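Local coordinates for protein malonate decarboxylase subunit alpha (Acinetobacter baumannii ATCC 17978, PDB 6MPR) that probably acts as the acyl-carrier-protein transferase of malonate decarboxylase, exchanging acetyl for malonyl on the carrier before decarboxylation, at residues T178-E186 against R211-V219; S317-L325 against L346-Q354. All coordinates share one frame; numbering follows the deposited sequence.

Contact 1 (T178-E186 against R211-V219); sequences TEDSPALIE and RVDIPASWV
Where helix 181-189 begins beside the parallel sheet, its flank is packed by the loop that leads into strand 221-224, with Ile214 and Trp218 set against Pro182, Ile185 and Glu186. Ile214 and Ile185 reach toward each other tip to tip, CD1 of Ile214 lying 4.0 Å from CD1 of Ile185. The same methyl sits 3.9 Å from CA of Pro182, and the two side chains cross at about a right angle. Proline suits this first helical turn because its nitrogen needs no acceptor there, while its ring adds a rigid apolar surface. In Ile185, CG2 is anti to the backbone N and CG1 lies beside it (chi1 -69°), and this parts the two branches: CD1 goes to Ile214, and CG2 meets CB of Trp218 at 3.9 Å, near the indole plane and at its edge. One indole face is covered by its own loop, with CD of Pro215 lying 3.7 Å above the ring centre. Glu186 passes obliquely, OE1 coming to 3.7 Å from CH2 of Trp218, while OE2 pairs with Arg347 and Asn349 of the second subunit. At the other end, Thr178 OG1 lies 3.9 Å from CG of Asp213 without bonding to it; it is held by Thr174 and Gly175. Asp213 is gripped by Arg211, whose NE meets the syn side of OD1 at 2.9 Å and 177°, in the guanidinium plane; Arg211 NH1 also pairs with Asp343, and Asp213 OD1 with Arg347 of the same chain. Asp213 and Ile214 form a classic beta bulge opposite Ile172. With no hydrogen bond between the two segments, their cohesion comes from apolar and van der Waals packing, and the charged groups find their partners within one segment or outside both.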
loop_
_atom_site.group_PDB
_atom_site.type_symbol
_atom_site.label_atom_id
_atom_site.label_comp_id
_atom_site.label_asym_id
_atom_site.label_seq_id
_atom_site.Cartn_x
_atom_site.Cartn_y
_atom_site.Cartn_z
ATOM N N THR A 178 -16.323 -4.419 -7.253
ATOM C CA THR A 178 -15.459 -3.272 -7.505
ATOM C C THR A 178 -14.000 -3.706 -7.673
ATOM O O THR A 178 -13.337 -3.323 -8.644
ATOM C CB THR A 178 -15.623 -2.260 -6.369
ATOM O OG1 THR A 178 -16.957 -1.705 -6.409
ATOM C CG2 THR A 178 -14.617 -1.134 -6.511
ATOM N N GLU A 179 -13.496 -4.540 -6.752
ATOM C CA GLU A 179 -12.168 -5.145 -6.879
ATOM C C GLU A 179 -11.075 -4.134 -7.223
ATOM O O GLU A 179 -10.885 -3.153 -6.486
ATOM C CB GLU A 179 -12.185 -6.276 -7.930
ATOM C CG GLU A 179 -12.942 -7.547 -7.442
ATOM C CD GLU A 179 -12.846 -8.721 -8.425
ATOM O OE1 GLU A 179 -11.733 -9.273 -8.621
ATOM O OE2 GLU A 179 -13.890 -9.091 -9.006
ATOM N N ASP A 180 -10.342 -4.383 -8.330
ATOM C CA ASP A 180 -9.210 -3.549 -8.734
ATOM C C ASP A 180 -9.621 -2.295 -9.488
ATOM O O ASP A 180 -8.771 -1.423 -9.695
ATOM C CB ASP A 180 -8.224 -4.284 -9.673
ATOM C CG ASP A 180 -7.979 -5.755 -9.309
ATOM O OD1 ASP A 180 -8.905 -6.467 -8.885
ATOM O OD2 ASP A 180 -6.841 -6.220 -9.533
ATOM N N SER A 181 -10.872 -2.185 -9.928
ATOM C CA SER A 181 -11.184 -1.198 -10.965
ATOM C C SER A 181 -10.790 0.232 -10.603
ATOM O O SER A 181 -10.198 0.916 -11.457
ATOM C CB SER A 181 -12.673 -1.312 -11.330
ATOM O OG SER A 181 -12.915 -2.585 -11.899
ATOM N N PRO A 182 -11.057 0.749 -9.396
ATOM C CA PRO A 182 -10.675 2.149 -9.129
ATOM C C PRO A 182 -9.173 2.373 -9.204
ATOM O O PRO A 182 -8.731 3.434 -9.658
ATOM C CB PRO A 182 -11.216 2.400 -7.715
ATOM C CG PRO A 182 -12.243 1.336 -7.488
ATOM C CD PRO A 182 -11.704 0.139 -8.219
ATOM N N ALA A 183 -8.373 1.386 -8.795
ATOM C CA ALA A 183 -6.922 1.541 -8.819
ATOM C C ALA A 183 -6.380 1.477 -10.239
ATOM O O ALA A 183 -5.347 2.084 -10.529
ATOM C CB ALA A 183 -6.245 0.459 -7.971
ATOM N N LEU A 184 -7.048 0.728 -11.123
ATOM C CA LEU A 184 -6.591 0.609 -12.507
ATOM C C LEU A 184 -7.025 1.803 -13.348
ATOM O O LEU A 184 -6.305 2.217 -14.270
ATOM C CB LEU A 184 -7.134 -0.681 -13.135
ATOM C CG LEU A 184 -6.817 -2.005 -12.442
ATOM C CD1 LEU A 184 -7.543 -3.168 -13.125
ATOM C CD2 LEU A 184 -5.310 -2.248 -12.375
ATOM N N ILE A 185 -8.224 2.340 -13.088
ATOM C CA ILE A 185 -8.767 3.384 -13.953
ATOM C C ILE A 185 -8.148 4.739 -13.654
ATOM O O ILE A 185 -7.817 5.486 -14.582
ATOM C CB ILE A 185 -10.301 3.424 -13.824
ATOM C CG1 ILE A 185 -10.898 2.157 -14.450
ATOM C CG2 ILE A 185 -10.865 4.682 -14.481
ATOM C CD1 ILE A 185 -12.396 1.999 -14.202
ATOM N N GLU A 186 -8.001 5.095 -12.370
ATOM C CA GLU A 186 -7.542 6.445 -12.039
ATOM C C GLU A 186 -6.250 6.837 -12.748
ATOM O O GLU A 186 -6.190 7.952 -13.284
ATOM C CB GLU A 186 -7.408 6.615 -10.521
ATOM C CG GLU A 186 -6.786 7.957 -10.156
ATOM C CD GLU A 186 -6.882 8.293 -8.680
ATOM O OE1 GLU A 186 -7.669 7.628 -7.953
ATOM O OE2 GLU A 186 -6.173 9.247 -8.260
ATOM N N ARG A 211 -25.272 3.069 -6.893
ATOM C CA ARG A 211 -24.364 4.140 -6.506
ATOM C C ARG A 211 -23.385 4.338 -7.653
ATOM O O ARG A 211 -23.297 3.510 -8.567
ATOM C CB ARG A 211 -23.628 3.805 -5.211
ATOM C CG ARG A 211 -22.751 2.559 -5.334
ATOM C CD ARG A 211 -22.025 2.242 -4.021
ATOM N NE ARG A 211 -21.067 1.160 -4.193
ATOM C CZ ARG A 211 -21.184 -0.048 -3.659
ATOM N NH1 ARG A 211 -22.234 -0.340 -2.885
ATOM N NH2 ARG A 211 -20.240 -0.958 -3.893
ATOM N N VAL A 212 -22.612 5.419 -7.572
ATOM C CA VAL A 212 -21.527 5.675 -8.510
ATOM C C VAL A 212 -20.233 5.211 -7.858
ATOM O O VAL A 212 -19.810 5.767 -6.837
ATOM C CB VAL A 212 -21.438 7.163 -8.903
ATOM C CG1 VAL A 212 -20.271 7.371 -9.857
ATOM C CG2 VAL A 212 -22.747 7.640 -9.555
ATOM N N ASP A 213 -19.606 4.195 -8.444
ATOM C CA ASP A 213 -18.298 3.727 -7.997
ATOM C C ASP A 213 -17.158 4.317 -8.805
ATOM O O ASP A 213 -16.062 4.514 -8.262
ATOM C CB ASP A 213 -18.235 2.203 -8.089
ATOM C CG ASP A 213 -19.089 1.523 -7.044
ATOM O OD1 ASP A 213 -18.815 1.731 -5.852
ATOM O OD2 ASP A 213 -20.022 0.778 -7.400
ATOM N N ILE A 214 -17.387 4.581 -10.092
ATOM C CA ILE A 214 -16.409 5.221 -10.960
ATOM C C ILE A 214 -17.119 6.419 -11.569
ATOM O O ILE A 214 -18.093 6.246 -12.307
ATOM C CB ILE A 214 -15.910 4.292 -12.082
ATOM C CG1 ILE A 214 -15.344 2.975 -11.526
ATOM C CG2 ILE A 214 -14.887 5.021 -12.957
ATOM C CD1 ILE A 214 -14.076 3.141 -10.726
ATOM N N PRO A 215 -16.676 7.652 -11.303
ATOM C CA PRO A 215 -17.346 8.826 -11.882
ATOM C C PRO A 215 -17.201 8.914 -13.393
ATOM O O PRO A 215 -16.200 8.492 -13.981
ATOM C CB PRO A 215 -16.641 10.018 -11.215
ATOM C CG PRO A 215 -15.788 9.447 -10.113
ATOM C CD PRO A 215 -15.512 8.013 -10.478
ATOM N N ALA A 216 -18.225 9.515 -14.007
ATOM C CA ALA A 216 -18.271 9.702 -15.455
ATOM C C ALA A 216 -17.009 10.373 -15.998
ATOM O O ALA A 216 -16.560 10.065 -17.106
ATOM C CB ALA A 216 -19.510 10.529 -15.810
ATOM N N SER A 217 -16.437 11.316 -15.255
ATOM C CA SER A 217 -15.289 12.008 -15.826
ATOM C C SER A 217 -14.043 11.123 -15.905
ATOM O O SER A 217 -13.083 11.497 -16.587
ATOM C CB SER A 217 -14.997 13.277 -15.036
ATOM O OG SER A 217 -14.615 12.968 -13.712
ATOM N N TRP A 218 -14.037 9.949 -15.258
ATOM C CA TRP A 218 -12.924 9.014 -15.417
ATOM C C TRP A 218 -13.071 8.104 -16.629
ATOM O O TRP A 218 -12.107 7.408 -16.980
ATOM C CB TRP A 218 -12.768 8.116 -14.176
ATOM C CG TRP A 218 -12.506 8.843 -12.902
ATOM C CD1 TRP A 218 -12.673 10.186 -12.654
ATOM C CD2 TRP A 218 -12.042 8.266 -11.676
ATOM N NE1 TRP A 218 -12.347 10.466 -11.346
ATOM C CE2 TRP A 218 -11.952 9.308 -10.728
ATOM C CE3 TRP A 218 -11.695 6.969 -11.288
ATOM C CZ2 TRP A 218 -11.540 9.090 -9.416
ATOM C CZ3 TRP A 218 -11.267 6.763 -9.985
ATOM C CH2 TRP A 218 -11.192 7.819 -9.073
ATOM N N VAL A 219 -14.237 8.086 -17.273
ATOM C CA VAL A 219 -14.588 7.080 -18.267
ATOM C C VAL A 219 -14.712 7.758 -19.629
ATOM O O VAL A 219 -15.367 8.797 -19.751
ATOM C CB VAL A 219 -15.903 6.375 -17.877
ATOM C CG1 VAL A 219 -16.349 5.398 -18.970
ATOM C CG2 VAL A 219 -15.753 5.656 -16.523
#

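Contact 2 (S317-L325 against L346-Q354); sequences SVHCFGTEL and LRSNRMMCQ
His319, the last residue of strand 317-319, brings its ring up to Cys353 of helix 350-359. With CG anti to the backbone N (chi1 -168°), ND1 donates to Cys353 SG at 3.5 Å, the sulfur tilted somewhat from the ring plane, while CB of Cys353 lies at the ring edge. Met352 SD approaches obliquely, 4.5 Å from the imidazole centroid. NE2 is bonded to a water that donates to Arg347 O, so both ring nitrogens have partners. Cys320 uses its backbone twice: N donates to a second water, which in turn donates to Arg347 O, and O receives Asn349 N at 3.0 Å, nearly along the C=O axis. Asn349 is also the N-cap, its OD1 accepting from Met352 N from above the carbonyl plane and so capping the first turn of the helix. The Cys320 side chain is apolar in use, SG resting 3.9 Å from Leu346 CD1. Phe321 presents a face to Cys353 SG, which stands over the ring centre, 3.4 Å from the centroid and 14° off the normal. Such a sulfur-aromatic contact suits a polarisable thiol, which thus serves both His319 and Phe321. Gln354 NE2 comes to 3.4 Å from Phe321 CE1, ring and amide planes 37° apart, while OE1 bonds to Asn393. Phe321 O lies over one face of the Arg350 guanidinium, whose NH1 forms salt bridges with Glu179 and Asp180. At Gly322 packing is tight, its CA only 3.4 Å from Ser348 CB, and glycine suits a place with the Arg350 guanidinium so close; Ser348 OG bonds to Pro176 O. Thr323 offers its CA to Leu346 CD2 at 3.8 Å. A capped helix N terminus lying just past the carboxyl end of a parallel strand is characteristic of alpha/beta folds.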
loop_
_atom_site.group_PDB
_atom_site.type_symbol
_atom_site.label_atom_id
_atom_site.label_comp_id
_atom_site.label_asym_id
_atom_site.label_seq_id
_atom_site.Cartn_x
_atom_site.Cartn_y
_atom_site.Cartn_z
ATOM N N SER A 317 -15.540 -7.606 11.992
ATOM C CA SER A 317 -15.436 -6.777 10.804
ATOM C C SER A 317 -14.730 -7.567 9.712
ATOM O O SER A 317 -13.808 -8.344 9.983
ATOM C CB SER A 317 -14.673 -5.485 11.102
ATOM O OG SER A 317 -13.300 -5.751 11.358
ATOM N N VAL A 318 -15.173 -7.365 8.481
ATOM C CA VAL A 318 -14.506 -7.928 7.310
ATOM C C VAL A 318 -14.458 -6.844 6.254
ATOM O O VAL A 318 -15.507 -6.302 5.878
ATOM C CB VAL A 318 -15.241 -9.157 6.750
ATOM C CG1 VAL A 318 -14.499 -9.726 5.537
ATOM C CG2 VAL A 318 -15.428 -10.208 7.808
ATOM N N HIS A 319 -13.256 -6.531 5.775
ATOM C CA HIS A 319 -13.055 -5.750 4.560
ATOM C C HIS A 319 -12.628 -6.692 3.440
ATOM O O HIS A 319 -11.820 -7.594 3.666
ATOM C CB HIS A 319 -11.994 -4.667 4.763
ATOM C CG HIS A 319 -11.965 -3.677 3.649
ATOM N ND1 HIS A 319 -11.086 -3.781 2.590
ATOM C CD2 HIS A 319 -12.773 -2.626 3.370
ATOM C CE1 HIS A 319 -11.325 -2.807 1.731
ATOM N NE2 HIS A 319 -12.350 -2.097 2.175
ATOM N N CYS A 320 -13.163 -6.481 2.231
ATOM C CA CYS A 320 -13.119 -7.484 1.167
ATOM C C CYS A 320 -12.331 -7.000 -0.043
ATOM O O CYS A 320 -12.477 -5.848 -0.461
ATOM C CB CYS A 320 -14.526 -7.846 0.680
ATOM S SG CYS A 320 -15.580 -8.592 1.924
ATOM N N PHE A 321 -11.530 -7.919 -0.625
ATOM C CA PHE A 321 -10.876 -7.663 -1.905
ATOM C C PHE A 321 -11.864 -7.707 -3.065
ATOM O O PHE A 321 -11.669 -7.016 -4.072
ATOM C CB PHE A 321 -9.786 -8.704 -2.164
ATOM C CG PHE A 321 -8.900 -8.995 -0.989
ATOM C CD1 PHE A 321 -7.786 -8.212 -0.731
ATOM C CD2 PHE A 321 -9.171 -10.069 -0.160
ATOM C CE1 PHE A 321 -6.947 -8.504 0.334
ATOM C CE2 PHE A 321 -8.343 -10.369 0.913
ATOM C CZ PHE A 321 -7.239 -9.583 1.173
ATOM N N GLY A 322 -12.912 -8.517 -2.936
ATOM C CA GLY A 322 -13.909 -8.769 -3.955
ATOM C C GLY A 322 -15.126 -9.399 -3.313
ATOM O O GLY A 322 -15.205 -9.529 -2.092
ATOM N N THR A 323 -16.070 -9.807 -4.151
ATOM C CA THR A 323 -17.280 -10.478 -3.694
ATOM C C THR A 323 -17.021 -11.974 -3.521
ATOM O O THR A 323 -15.898 -12.465 -3.665
ATOM C CB THR A 323 -18.418 -10.257 -4.696
ATOM O OG1 THR A 323 -19.659 -10.585 -4.078
ATOM C CG2 THR A 323 -18.241 -11.158 -5.939
ATOM N N GLU A 324 -18.071 -12.720 -3.189
ATOM C CA GLU A 324 -18.100 -14.142 -3.520
ATOM C C GLU A 324 -19.491 -14.475 -4.030
ATOM O O GLU A 324 -20.488 -13.993 -3.484
ATOM C CB GLU A 324 -17.728 -15.071 -2.349
ATOM C CG GLU A 324 -17.861 -16.569 -2.679
ATOM C CD GLU A 324 -16.996 -17.023 -3.883
ATOM O OE1 GLU A 324 -16.987 -16.380 -4.953
ATOM O OE2 GLU A 324 -16.327 -18.055 -3.764
ATOM N N LEU A 325 -19.549 -15.260 -5.106
ATOM C CA LEU A 325 -20.829 -15.573 -5.726
ATOM C C LEU A 325 -21.738 -16.313 -4.751
ATOM O O LEU A 325 -21.308 -17.223 -4.032
ATOM C CB LEU A 325 -20.621 -16.418 -6.984
ATOM C CG LEU A 325 -19.826 -15.785 -8.122
ATOM C CD1 LEU A 325 -19.917 -16.712 -9.312
ATOM C CD2 LEU A 325 -20.359 -14.388 -8.459
ATOM N N LEU A 346 -22.326 -4.655 -0.898
ATOM C CA LEU A 346 -20.892 -4.684 -0.627
ATOM C C LEU A 346 -20.122 -3.706 -1.510
ATOM O O LEU A 346 -20.432 -3.536 -2.691
ATOM C CB LEU A 346 -20.359 -6.103 -0.869
ATOM C CG LEU A 346 -18.853 -6.385 -0.748
ATOM C CD1 LEU A 346 -18.368 -6.199 0.695
ATOM C CD2 LEU A 346 -18.477 -7.792 -1.278
ATOM N N ARG A 347 -19.091 -3.083 -0.929
ATOM C CA ARG A 347 -18.068 -2.339 -1.674
ATOM C C ARG A 347 -16.732 -3.018 -1.385
ATOM O O ARG A 347 -16.133 -2.808 -0.323
ATOM C CB ARG A 347 -18.051 -0.859 -1.277
ATOM C CG ARG A 347 -16.789 -0.081 -1.598
ATOM C CD ARG A 347 -16.817 0.663 -2.948
ATOM N NE ARG A 347 -15.593 1.459 -3.097
ATOM C CZ ARG A 347 -15.263 2.192 -4.160
ATOM N NH1 ARG A 347 -16.070 2.269 -5.223
ATOM N NH2 ARG A 347 -14.111 2.853 -4.158
ATOM N N SER A 348 -16.294 -3.875 -2.300
ATOM C CA SER A 348 -14.938 -4.382 -2.213
ATOM C C SER A 348 -13.972 -3.325 -2.731
ATOM O O SER A 348 -14.355 -2.355 -3.391
ATOM C CB SER A 348 -14.785 -5.657 -3.025
ATOM O OG SER A 348 -15.251 -5.450 -4.340
ATOM N N ASN A 349 -12.700 -3.515 -2.405
ATOM C CA ASN A 349 -11.675 -2.597 -2.872
ATOM C C ASN A 349 -10.354 -3.345 -2.702
ATOM O O ASN A 349 -9.815 -3.381 -1.597
ATOM C CB ASN A 349 -11.717 -1.300 -2.071
ATOM C CG ASN A 349 -10.735 -0.258 -2.564
ATOM O OD1 ASN A 349 -9.649 -0.585 -3.049
ATOM N ND2 ASN A 349 -11.108 1.020 -2.421
ATOM N N ARG A 350 -9.858 -3.952 -3.787
ATOM C CA ARG A 350 -8.698 -4.835 -3.637
ATOM C C ARG A 350 -7.459 -4.056 -3.212
ATOM O O ARG A 350 -6.684 -4.529 -2.366
ATOM C CB ARG A 350 -8.436 -5.634 -4.927
ATOM C CG ARG A 350 -7.137 -6.483 -4.858
ATOM C CD ARG A 350 -7.119 -7.631 -5.875
ATOM N NE ARG A 350 -7.940 -8.753 -5.416
ATOM C CZ ARG A 350 -9.091 -9.133 -5.965
ATOM N NH1 ARG A 350 -9.566 -8.504 -7.027
ATOM N NH2 ARG A 350 -9.773 -10.158 -5.458
ATOM N N MET A 351 -7.261 -2.851 -3.748
ATOM C CA MET A 351 -6.104 -2.059 -3.331
ATOM C C MET A 351 -6.159 -1.743 -1.840
ATOM O O MET A 351 -5.163 -1.912 -1.116
ATOM C CB MET A 351 -6.001 -0.766 -4.139
ATOM C CG MET A 351 -4.886 0.135 -3.602
ATOM S SD MET A 351 -3.981 1.068 -4.831
ATOM C CE MET A 351 -4.970 2.537 -5.009
ATOM N N MET A 352 -7.317 -1.284 -1.352
ATOM C CA MET A 352 -7.417 -0.911 0.059
ATOM C C MET A 352 -7.291 -2.124 0.968
ATOM O O MET A 352 -6.643 -2.061 2.027
ATOM C CB MET A 352 -8.731 -0.167 0.301
ATOM C CG MET A 352 -8.971 0.317 1.729
ATOM S SD MET A 352 -10.552 1.208 1.777
ATOM C CE MET A 352 -10.075 2.739 0.972
ATOM N N CYS A 353 -7.880 -3.242 0.552
ATOM C CA CYS A 353 -7.842 -4.443 1.367
ATOM C C CYS A 353 -6.436 -5.035 1.403
ATOM O O CYS A 353 -5.969 -5.462 2.459
ATOM C CB CYS A 353 -8.845 -5.451 0.816
ATOM S SG CYS A 353 -9.328 -6.716 1.968
ATOM N N GLN A 354 -5.752 -5.078 0.254
ATOM C CA GLN A 354 -4.360 -5.541 0.241
ATOM C C GLN A 354 -3.463 -4.631 1.072
ATOM O O GLN A 354 -2.578 -5.112 1.790
ATOM C CB GLN A 354 -3.846 -5.614 -1.192
ATOM C CG GLN A 354 -4.304 -6.836 -1.967
ATOM C CD GLN A 354 -3.564 -8.087 -1.556
ATOM O OE1 GLN A 354 -2.380 -8.033 -1.224
ATOM N NE2 GLN A 354 -4.254 -9.220 -1.572
HETATM O O HOH W 1 -14.206 -0.526 0.772
HETATM O O HOH W 2 -15.178 -4.514 1.591
#

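Overall arrangement
From the N terminus, contact 1 comes first: it closes a loop of 24 residues that includes strand 194-199 and brings the start of helix 181-189 to the approach of strand 221-224 in the parallel sheet. Contact 2 follows in series, neither crossing nor enclosing it, and closes a 20-residue loop containing helix 328-332 between strand 317-319, outermost in the mixed sheet within this chain, and helix 350-359. The centres of the two contacts lie about 15 Å apart, and Arg350 NH1 bridges them at 2.8 Å to both Glu179 OE1 and Asp180 OD1, joining the two sheet regions. Across the dimer, contact 1 of one subunit meets contact 2 of the other.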